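Local coordinates for protein JSC1_58120g3 ([Leptolyngbya] sp. JSC-1, PDB 6XHG) that probably serves as a cyanobacterial photoreceptor, a GAF domain that holds a linear tetrapyrrole (bilin) chromophore for sensing light, at residues 41-46 with 141-146; 94-99 with 109-114. All coordinates share one frame; numbering follows the deposited sequence.

Both contacts touch the same bilin, BVX, but at different parts of it. Contact 1 pairs strands 37-43 and 139-148 in the middle of the antiparallel sheet, and Tyr41, Leu143 and Ser145 meet the pyrrole that bears the carbonyl OB. Contact 2 joins residues 94-99 to the loop leading into helix 115-123, and through Thr114 it reaches a propionate carboxylate. The centres of contact 1 and contact 2 lie about 21 Å apart and their nearest atoms about 11 Å, without touching; what they share is the chromophore. In sequence, contact 2 falls wholly between the two strands of contact 1: one belongs to the sheet behind the bilin, the other to the loops about its propionate side.

Contact 1 (41-46 with 141-146); sequences YKFRED and WGLLSA. With BVX (3-[2-[(~{Z})-[5-[(4-ethenyl-3-methyl-5-oxidanylidene-pyrrol-2-ylidene)methyl]-3-(3-hydroxy-3-oxopropyl)-4-methyl-pyrrol-2-ylidene]methyl]-5-[(~{Z})-(3-ethyl-4-methyl-5-oxidanylidene-pyrrol-2-ylidene)methyl]-4-methyl-1~{H}-pyrrol-3-yl]propanoic acid), chain C.
The Tyr41 ring lies beside Leu143, its CD1 3.8 Å from Leu143 CD1, and turns one face to the bilin, whose CAB sits 3.6 Å above the ring plane, displaced toward the rim; Phe43 CE1 meets the tyrosine edge in plane. On the sheet face that carries Lys42, the Trp141 indole takes Lys42 CG over one face, a CH-pi contact 4.1 Å from the six-membered ring's centroid. With CG anti to the backbone N (chi1 176°) and every later torsion extended, the lysine lays its methylenes across the indole, an aliphatic cover suited to an exposed site. The Phe43 ring meets Leu143 obliquely, Phe43 CZ 3.6 Å from Leu143 CG.

Tyrosine suits position 41 because its flat face packs on the chromophore while its hydroxyl is hydrogen-bonded to Trp68 O. Replacing the tyrosine by an alanine removes that ring and is likely to open a gap beside BVX CAB and leave Trp68 O without this donor. Leu143 CD1 packs 3.7 Å from BVX C3B, and Ser145 OG donates a 3.0 Å bond to BVX OB.

Tyr41 and Leu143 form a hydrogen-bonded antiparallel pair, each N donating to the other's O; Phe43 N adds a bond to Trp141 O. At Gly142 a side chain would run into Tyr41 O, whose distance to Gly142 CA is just 3.0 Å, so glycine allows the close approach. Trp141 and Gly142 both face Ile134 on strand 128-136, a classic beta bulge. In this central antiparallel sheet of the GAF domain, the face carrying Tyr41, Leu143 and Ser145 lines the bilin pocket, and the face carrying Trp141 and Leu144 packs on helix 157-178.

Contact 2 (94-99 with 109-114); sequences LGETIW and PKRPLT. With BVX (3-[2-[(~{Z})-[5-[(4-ethenyl-3-methyl-5-oxidanylidene-pyrrol-2-ylidene)methyl]-3-(3-hydroxy-3-oxopropyl)-4-methyl-pyrrol-2-ylidene]methyl]-5-[(~{Z})-(3-ethyl-4-methyl-5-oxidanylidene-pyrrol-2-ylidene)methyl]-4-methyl-1~{H}-pyrrol-3-yl]propanoic acid), chain C.
Glu96 and Arg111 pair through their backbones, Glu96 N donating to Arg111 O at 2.9 Å and Arg111 N to Glu96 O at 3.1 Å. This is a single antiparallel bridge, which fastens the loop before helix 115-123 of the GAF domain to the short, weakly bonded strand at about 95-96.

The side chains of the pair run alongside each other, Glu96 CG 3.7 Å from Arg111 CB, but their charged ends do not join; the buried carboxylate makes its salt bridge with Arg80, whose backbone N is hydrogen-bonded to the bilin. An acidic residue thus suits this place beside the pocket. Lys110 bends at chi2 (-63°) and chi4 (76°), bringing NZ to a weak bond with Thr97 OG1; a long, weak ion pair with Asp90 adds to it.

Thr114 takes the N-cap position of helix 115-123, yet its hydroxyl makes no capping bond with the helix and is spent on the propionate instead, OG1 donating to BVX O1D at a short 2.5 Å, with weak bonds from its N to both carboxylate oxygens. The start of the helix, with its partial positive charge, is likely to stabilise the carboxylate.

Gly95 is packed so close that a side chain would collide with Arg111 O and Pro112 N, and its own backbone angles would press a CB against the carbonyl O of Leu94. Leu113, an apolar side chain also touching Phe87 and Val89, covers this glycine, Leu113 CD1 resting 3.6 Å from Gly95 CA.

Contact 1 (41-46 with 141-146)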
loop_
_atom_site.group_PDB
_atom_site.type_symbol
_atom_site.label_atom_id
_atom_site.label_comp_id
_atom_site.label_asym_id
_atom_site.label_seq_id
_atom_site.Cartn_x
_atom_site.Cartn_y
_atom_site.Cartn_z
ATOM N N TYR A 41 0.576 4.995 -4.679
ATOM C CA TYR A 41 1.224 6.235 -4.284
ATOM C C TYR A 41 2.622 6.255 -4.885
ATOM O O TYR A 41 3.361 5.279 -4.763
ATOM C CB TYR A 41 1.236 6.304 -2.751
ATOM C CG TYR A 41 2.107 7.331 -2.074
ATOM C CD1 TYR A 41 3.447 7.070 -1.818
ATOM C CD2 TYR A 41 1.576 8.536 -1.632
ATOM C CE1 TYR A 41 4.241 7.992 -1.171
ATOM C CE2 TYR A 41 2.363 9.464 -0.982
ATOM C CZ TYR A 41 3.696 9.186 -0.753
ATOM O OH TYR A 41 4.487 10.105 -0.106
ATOM N N LYS A 42 2.973 7.352 -5.553
ATOM C CA LYS A 42 4.243 7.474 -6.259
ATOM C C LYS A 42 5.185 8.373 -5.471
ATOM O O LYS A 42 4.810 9.494 -5.102
ATOM C CB LYS A 42 4.024 8.028 -7.668
ATOM C CG LYS A 42 5.291 8.282 -8.463
ATOM C CD LYS A 42 4.953 8.719 -9.882
ATOM C CE LYS A 42 6.198 8.850 -10.743
ATOM N NZ LYS A 42 5.861 9.221 -12.146
ATOM N N PHE A 43 6.398 7.880 -5.214
ATOM C CA PHE A 43 7.423 8.674 -4.551
ATOM C C PHE A 43 7.934 9.780 -5.467
ATOM O O PHE A 43 8.159 9.567 -6.661
ATOM C CB PHE A 43 8.582 7.778 -4.120
ATOM C CG PHE A 43 8.321 7.022 -2.852
ATOM C CD1 PHE A 43 7.914 7.682 -1.704
ATOM C CD2 PHE A 43 8.469 5.645 -2.810
ATOM C CE1 PHE A 43 7.669 6.983 -0.534
ATOM C CE2 PHE A 43 8.223 4.938 -1.645
ATOM C CZ PHE A 43 7.825 5.609 -0.505
ATOM N N ARG A 44 8.112 10.972 -4.899
ATOM C CA ARG A 44 8.936 11.996 -5.521
ATOM C C ARG A 44 10.414 11.675 -5.304
ATOM O O ARG A 44 10.773 10.683 -4.665
ATOM C CB ARG A 44 8.584 13.374 -4.963
ATOM C CG ARG A 44 7.095 13.653 -4.916
ATOM C CD ARG A 44 6.798 14.998 -4.275
ATOM N NE ARG A 44 5.378 15.144 -3.969
ATOM C CZ ARG A 44 4.888 16.005 -3.085
ATOM N NH1 ARG A 44 5.706 16.797 -2.406
ATOM N NH2 ARG A 44 3.581 16.064 -2.873
ATOM N N GLU A 45 11.291 12.523 -5.848
ATOM C CA GLU A 45 12.724 12.270 -5.741
ATOM C C GLU A 45 13.218 12.338 -4.300
ATOM O O GLU A 45 14.253 11.741 -3.985
ATOM C CB GLU A 45 13.498 13.246 -6.632
ATOM C CG GLU A 45 13.121 14.719 -6.495
ATOM C CD GLU A 45 13.648 15.350 -5.223
ATOM O OE1 GLU A 45 14.750 14.961 -4.785
ATOM O OE2 GLU A 45 12.970 16.242 -4.667
ATOM N N ASP A 46 12.502 13.039 -3.424
ATOM C CA ASP A 46 12.869 13.172 -2.021
ATOM C C ASP A 46 12.089 12.218 -1.123
ATOM O O ASP A 46 12.132 12.361 0.104
ATOM C CB ASP A 46 12.670 14.619 -1.558
ATOM C CG ASP A 46 11.253 15.127 -1.795
ATOM O OD1 ASP A 46 10.402 14.350 -2.279
ATOM O OD2 ASP A 46 10.989 16.311 -1.502
ATOM N N TRP A 141 9.856 2.844 -6.259
ATOM C CA TRP A 141 9.020 3.727 -7.063
ATOM C C TRP A 141 7.844 4.294 -6.275
ATOM O O TRP A 141 7.477 5.461 -6.457
ATOM C CB TRP A 141 8.507 2.974 -8.297
ATOM C CG TRP A 141 7.616 3.783 -9.206
ATOM C CD1 TRP A 141 7.996 4.468 -10.325
ATOM C CD2 TRP A 141 6.193 3.950 -9.100
ATOM N NE1 TRP A 141 6.905 5.070 -10.906
ATOM C CE2 TRP A 141 5.787 4.765 -10.176
ATOM C CE3 TRP A 141 5.227 3.498 -8.194
ATOM C CZ2 TRP A 141 4.458 5.137 -10.371
ATOM C CZ3 TRP A 141 3.906 3.869 -8.393
ATOM C CH2 TRP A 141 3.535 4.680 -9.470
ATOM N N GLY A 142 7.247 3.499 -5.398
ATOM C CA GLY A 142 6.065 3.944 -4.695
ATOM C C GLY A 142 5.581 2.907 -3.709
ATOM O O GLY A 142 6.322 2.006 -3.310
ATOM N N LEU A 143 4.322 3.053 -3.322
ATOM C CA LEU A 143 3.685 2.214 -2.322
ATOM C C LEU A 143 2.312 1.778 -2.806
ATOM O O LEU A 143 1.587 2.551 -3.442
ATOM C CB LEU A 143 3.544 2.961 -0.990
ATOM C CG LEU A 143 4.801 3.570 -0.364
ATOM C CD1 LEU A 143 4.438 4.483 0.810
ATOM C CD2 LEU A 143 5.776 2.485 0.068
ATOM N N LEU A 144 1.959 0.533 -2.506
ATOM C CA LEU A 144 0.600 0.037 -2.676
ATOM C C LEU A 144 -0.004 -0.099 -1.288
ATOM O O LEU A 144 0.521 -0.842 -0.452
ATOM C CB LEU A 144 0.590 -1.303 -3.411
ATOM C CG LEU A 144 -0.756 -2.027 -3.448
ATOM C CD1 LEU A 144 -1.760 -1.253 -4.289
ATOM C CD2 LEU A 144 -0.586 -3.442 -3.979
ATOM N N SER A 145 -1.107 0.605 -1.044
ATOM C CA SER A 145 -1.697 0.661 0.286
ATOM C C SER A 145 -3.119 0.128 0.271
ATOM O O SER A 145 -3.920 0.497 -0.593
ATOM C CB SER A 145 -1.678 2.093 0.829
ATOM O OG SER A 145 -0.355 2.598 0.873
ATOM N N ALA A 146 -3.416 -0.752 1.219
ATOM C CA ALA A 146 -4.774 -1.180 1.524
ATOM C C ALA A 146 -5.221 -0.542 2.835
ATOM O O ALA A 146 -4.542 -0.686 3.858
ATOM C CB ALA A 146 -4.854 -2.702 1.612
HETATM C CHA BVX C . 6.736 6.061 9.365
HETATM N NA BVX C . 5.062 6.687 7.490
HETATM C C1A BVX C . 5.797 5.797 8.186
HETATM C C2A BVX C . 5.569 4.552 7.644
HETATM C C3A BVX C . 4.695 4.696 6.609
HETATM C C4A BVX C . 4.379 6.044 6.517
HETATM C CMA BVX C . 4.196 3.535 5.754
HETATM C CAA BVX C . 6.214 3.250 8.119
HETATM C CBA BVX C . 7.522 3.085 7.338
HETATM C CGA BVX C . 8.669 2.659 8.256
HETATM O O1A BVX C . 8.444 2.381 9.465
HETATM O O2A BVX C . 9.841 2.583 7.800
HETATM C CHB BVX C . 3.447 6.791 5.545
HETATM N NB BVX C . 1.784 5.252 4.742
HETATM C C1B BVX C . 2.644 6.288 4.618
HETATM C C2B BVX C . 2.516 6.786 3.340
HETATM C C3B BVX C . 1.597 6.051 2.685
HETATM C C4B BVX C . 1.142 5.087 3.555
HETATM C CMB BVX C . 3.278 7.970 2.758
HETATM O OB BVX C . 0.327 4.256 3.322
HETATM C CAB BVX C . 1.168 6.264 1.232
HETATM C CBB BVX C . -0.036 5.923 0.824
HETATM N NC BVX C . 4.711 11.128 9.417
HETATM C C1C BVX C . 4.093 12.268 9.002
HETATM C C2C BVX C . 4.311 13.237 9.948
HETATM C C3C BVX C . 5.052 12.698 10.933
HETATM C C4C BVX C . 5.307 11.385 10.604
HETATM C CMC BVX C . 3.801 14.677 9.897
HETATM O OC BVX C . 3.473 12.414 8.003
HETATM C CAC BVX C . 5.523 13.432 12.191
HETATM C CBC BVX C . 7.013 13.769 12.186
HETATM C CHD BVX C . 6.008 10.562 11.365
HETATM N ND BVX C . 6.108 8.327 9.971
HETATM C C1D BVX C . 6.446 9.127 11.029
HETATM C C2D BVX C . 7.296 8.423 11.843
HETATM C C3D BVX C . 7.492 7.207 11.300
HETATM C C4D BVX C . 6.759 7.138 10.136
HETATM C CMD BVX C . 7.918 8.945 13.138
HETATM C CAD BVX C . 8.376 6.104 11.885
HETATM C CBD BVX C . 7.534 4.936 12.405
HETATM C CGD BVX C . 6.500 5.433 13.411
HETATM O O1D BVX C . 6.856 6.126 14.397
HETATM O O2D BVX C . 5.290 5.141 13.256
HETATM O O HOH W 1 8.989 6.954 -7.765
#

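Contact 2 (94-99 with 109-114)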
loop_
_atom_site.group_PDB
_atom_site.type_symbol
_atom_site.label_atom_id
_atom_site.label_comp_id
_atom_site.label_asym_id
_atom_site.label_seq_id
_atom_site.Cartn_x
_atom_site.Cartn_y
_atom_site.Cartn_z
ATOM N N LEU A 94 -3.314 0.978 18.112
ATOM C CA LEU A 94 -2.664 -0.092 18.862
ATOM C C LEU A 94 -1.275 -0.436 18.351
ATOM O O LEU A 94 -0.396 -0.762 19.151
ATOM C CB LEU A 94 -3.534 -1.353 18.847
ATOM C CG LEU A 94 -4.910 -1.191 19.493
ATOM C CD1 LEU A 94 -5.707 -2.480 19.396
ATOM C CD2 LEU A 94 -4.752 -0.767 20.944
ATOM N N GLY A 95 -1.047 -0.368 17.047
ATOM C CA GLY A 95 0.289 -0.373 16.495
ATOM C C GLY A 95 0.479 -1.467 15.467
ATOM O O GLY A 95 -0.440 -2.203 15.115
ATOM N N GLU A 96 1.714 -1.563 14.984
ATOM C CA GLU A 96 2.051 -2.395 13.838
ATOM C C GLU A 96 2.352 -3.831 14.257
ATOM O O GLU A 96 2.866 -4.093 15.348
ATOM C CB GLU A 96 3.236 -1.814 13.065
ATOM C CG GLU A 96 4.566 -1.830 13.791
ATOM C CD GLU A 96 5.739 -1.683 12.837
ATOM O OE1 GLU A 96 5.821 -2.467 11.867
ATOM O OE2 GLU A 96 6.571 -0.775 13.044
ATOM N N THR A 97 2.013 -4.759 13.366
ATOM C CA THR A 97 2.411 -6.156 13.489
ATOM C C THR A 97 3.864 -6.329 13.055
ATOM O O THR A 97 4.254 -5.890 11.969
ATOM C CB THR A 97 1.498 -7.041 12.640
ATOM O OG1 THR A 97 0.139 -6.870 13.058
ATOM C CG2 THR A 97 1.883 -8.503 12.788
ATOM N N ILE A 98 4.669 -6.959 13.912
ATOM C CA ILE A 98 6.095 -7.096 13.632
ATOM C C ILE A 98 6.295 -8.125 12.526
ATOM O O ILE A 98 5.778 -9.248 12.592
ATOM C CB ILE A 98 6.857 -7.496 14.905
ATOM C CG1 ILE A 98 6.618 -6.475 16.021
ATOM C CG2 ILE A 98 8.346 -7.617 14.617
ATOM C CD1 ILE A 98 7.006 -5.060 15.655
ATOM N N TRP A 99 7.061 -7.742 11.508
ATOM C CA TRP A 99 7.335 -8.566 10.336
ATOM C C TRP A 99 8.818 -8.911 10.295
ATOM O O TRP A 99 9.662 -8.017 10.174
ATOM C CB TRP A 99 6.910 -7.828 9.069
ATOM C CG TRP A 99 7.166 -8.545 7.779
ATOM C CD1 TRP A 99 8.328 -8.566 7.065
ATOM C CD2 TRP A 99 6.214 -9.303 7.022
ATOM N NE1 TRP A 99 8.165 -9.309 5.919
ATOM C CE2 TRP A 99 6.876 -9.771 5.869
ATOM C CE3 TRP A 99 4.871 -9.639 7.213
ATOM C CZ2 TRP A 99 6.238 -10.557 4.909
ATOM C CZ3 TRP A 99 4.241 -10.419 6.261
ATOM C CH2 TRP A 99 4.925 -10.871 5.125
ATOM N N PRO A 109 4.865 -8.103 20.822
ATOM C CA PRO A 109 3.698 -7.221 20.902
ATOM C C PRO A 109 3.700 -6.205 19.771
ATOM O O PRO A 109 4.725 -5.920 19.147
ATOM C CB PRO A 109 3.861 -6.535 22.261
ATOM C CG PRO A 109 5.327 -6.589 22.532
ATOM C CD PRO A 109 5.815 -7.870 21.924
ATOM N N LYS A 110 2.514 -5.665 19.503
ATOM C CA LYS A 110 2.375 -4.595 18.526
ATOM C C LYS A 110 3.171 -3.363 18.948
ATOM O O LYS A 110 3.335 -3.077 20.137
ATOM C CB LYS A 110 0.900 -4.226 18.345
ATOM C CG LYS A 110 -0.011 -5.404 18.029
ATOM C CD LYS A 110 0.366 -6.051 16.706
ATOM C CE LYS A 110 -0.633 -7.127 16.302
ATOM N NZ LYS A 110 -1.897 -6.548 15.767
ATOM N N ARG A 111 3.673 -2.629 17.949
ATOM C CA ARG A 111 4.501 -1.453 18.180
ATOM C C ARG A 111 3.690 -0.196 17.928
ATOM O O ARG A 111 3.322 0.070 16.773
ATOM C CB ARG A 111 5.736 -1.455 17.279
ATOM C CG ARG A 111 6.670 -0.279 17.582
ATOM C CD ARG A 111 7.911 -0.239 16.698
ATOM N NE ARG A 111 9.038 0.408 17.367
ATOM C CZ ARG A 111 9.902 -0.205 18.169
ATOM N NH1 ARG A 111 9.783 -1.502 18.418
ATOM N NH2 ARG A 111 10.891 0.483 18.723
ATOM N N PRO A 112 3.402 0.606 18.952
ATOM C CA PRO A 112 2.573 1.795 18.746
ATOM C C PRO A 112 3.227 2.760 17.771
ATOM O O PRO A 112 4.451 2.882 17.704
ATOM C CB PRO A 112 2.464 2.400 20.151
ATOM C CG PRO A 112 2.642 1.229 21.062
ATOM C CD PRO A 112 3.657 0.352 20.379
ATOM N N LEU A 113 2.386 3.442 17.005
ATOM C CA LEU A 113 2.851 4.425 16.041
ATOM C C LEU A 113 3.099 5.762 16.724
ATOM O O LEU A 113 2.489 6.083 17.748
ATOM C CB LEU A 113 1.840 4.597 14.906
ATOM C CG LEU A 113 1.803 3.566 13.770
ATOM C CD1 LEU A 113 1.617 2.141 14.281
ATOM C CD2 LEU A 113 0.704 3.925 12.770
ATOM N N THR A 114 3.999 6.546 16.141
ATOM C CA THR A 114 4.232 7.898 16.624
ATOM C C THR A 114 2.975 8.728 16.401
ATOM O O THR A 114 2.233 8.524 15.437
ATOM C CB THR A 114 5.434 8.521 15.905
ATOM O OG1 THR A 114 6.623 7.807 16.262
ATOM C CG2 THR A 114 5.614 9.988 16.277
HETATM C CHA BVX C . 6.736 6.061 9.365
HETATM N NA BVX C . 5.062 6.687 7.490
HETATM C C1A BVX C . 5.797 5.797 8.186
HETATM C C2A BVX C . 5.569 4.552 7.644
HETATM C C3A BVX C . 4.695 4.696 6.609
HETATM C C4A BVX C . 4.379 6.044 6.517
HETATM C CMA BVX C . 4.196 3.535 5.754
HETATM C CAA BVX C . 6.214 3.250 8.119
HETATM C CBA BVX C . 7.522 3.085 7.338
HETATM C CGA BVX C . 8.669 2.659 8.256
HETATM O O1A BVX C . 8.444 2.381 9.465
HETATM O O2A BVX C . 9.841 2.583 7.800
HETATM C CHB BVX C . 3.447 6.791 5.545
HETATM N NB BVX C . 1.784 5.252 4.742
HETATM C C1B BVX C . 2.644 6.288 4.618
HETATM C C2B BVX C . 2.516 6.786 3.340
HETATM C C3B BVX C . 1.597 6.051 2.685
HETATM C C4B BVX C . 1.142 5.087 3.555
HETATM C CMB BVX C . 3.278 7.970 2.758
HETATM O OB BVX C . 0.327 4.256 3.322
HETATM C CAB BVX C . 1.168 6.264 1.232
HETATM C CBB BVX C . -0.036 5.923 0.824
HETATM N NC BVX C . 4.711 11.128 9.417
HETATM C C1C BVX C . 4.093 12.268 9.002
HETATM C C2C BVX C . 4.311 13.237 9.948
HETATM C C3C BVX C . 5.052 12.698 10.933
HETATM C C4C BVX C . 5.307 11.385 10.604
HETATM C CMC BVX C . 3.801 14.677 9.897
HETATM O OC BVX C . 3.473 12.414 8.003
HETATM C CAC BVX C . 5.523 13.432 12.191
HETATM C CBC BVX C . 7.013 13.769 12.186
HETATM C CHD BVX C . 6.008 10.562 11.365
HETATM N ND BVX C . 6.108 8.327 9.971
HETATM C C1D BVX C . 6.446 9.127 11.029
HETATM C C2D BVX C . 7.296 8.423 11.843
HETATM C C3D BVX C . 7.492 7.207 11.300
HETATM C C4D BVX C . 6.759 7.138 10.136
HETATM C CMD BVX C . 7.918 8.945 13.138
HETATM C CAD BVX C . 8.376 6.104 11.885
HETATM C CBD BVX C . 7.534 4.936 12.405
HETATM C CGD BVX C . 6.500 5.433 13.411
HETATM O O1D BVX C . 6.856 6.126 14.397
HETATM O O2D BVX C . 5.290 5.141 13.256
#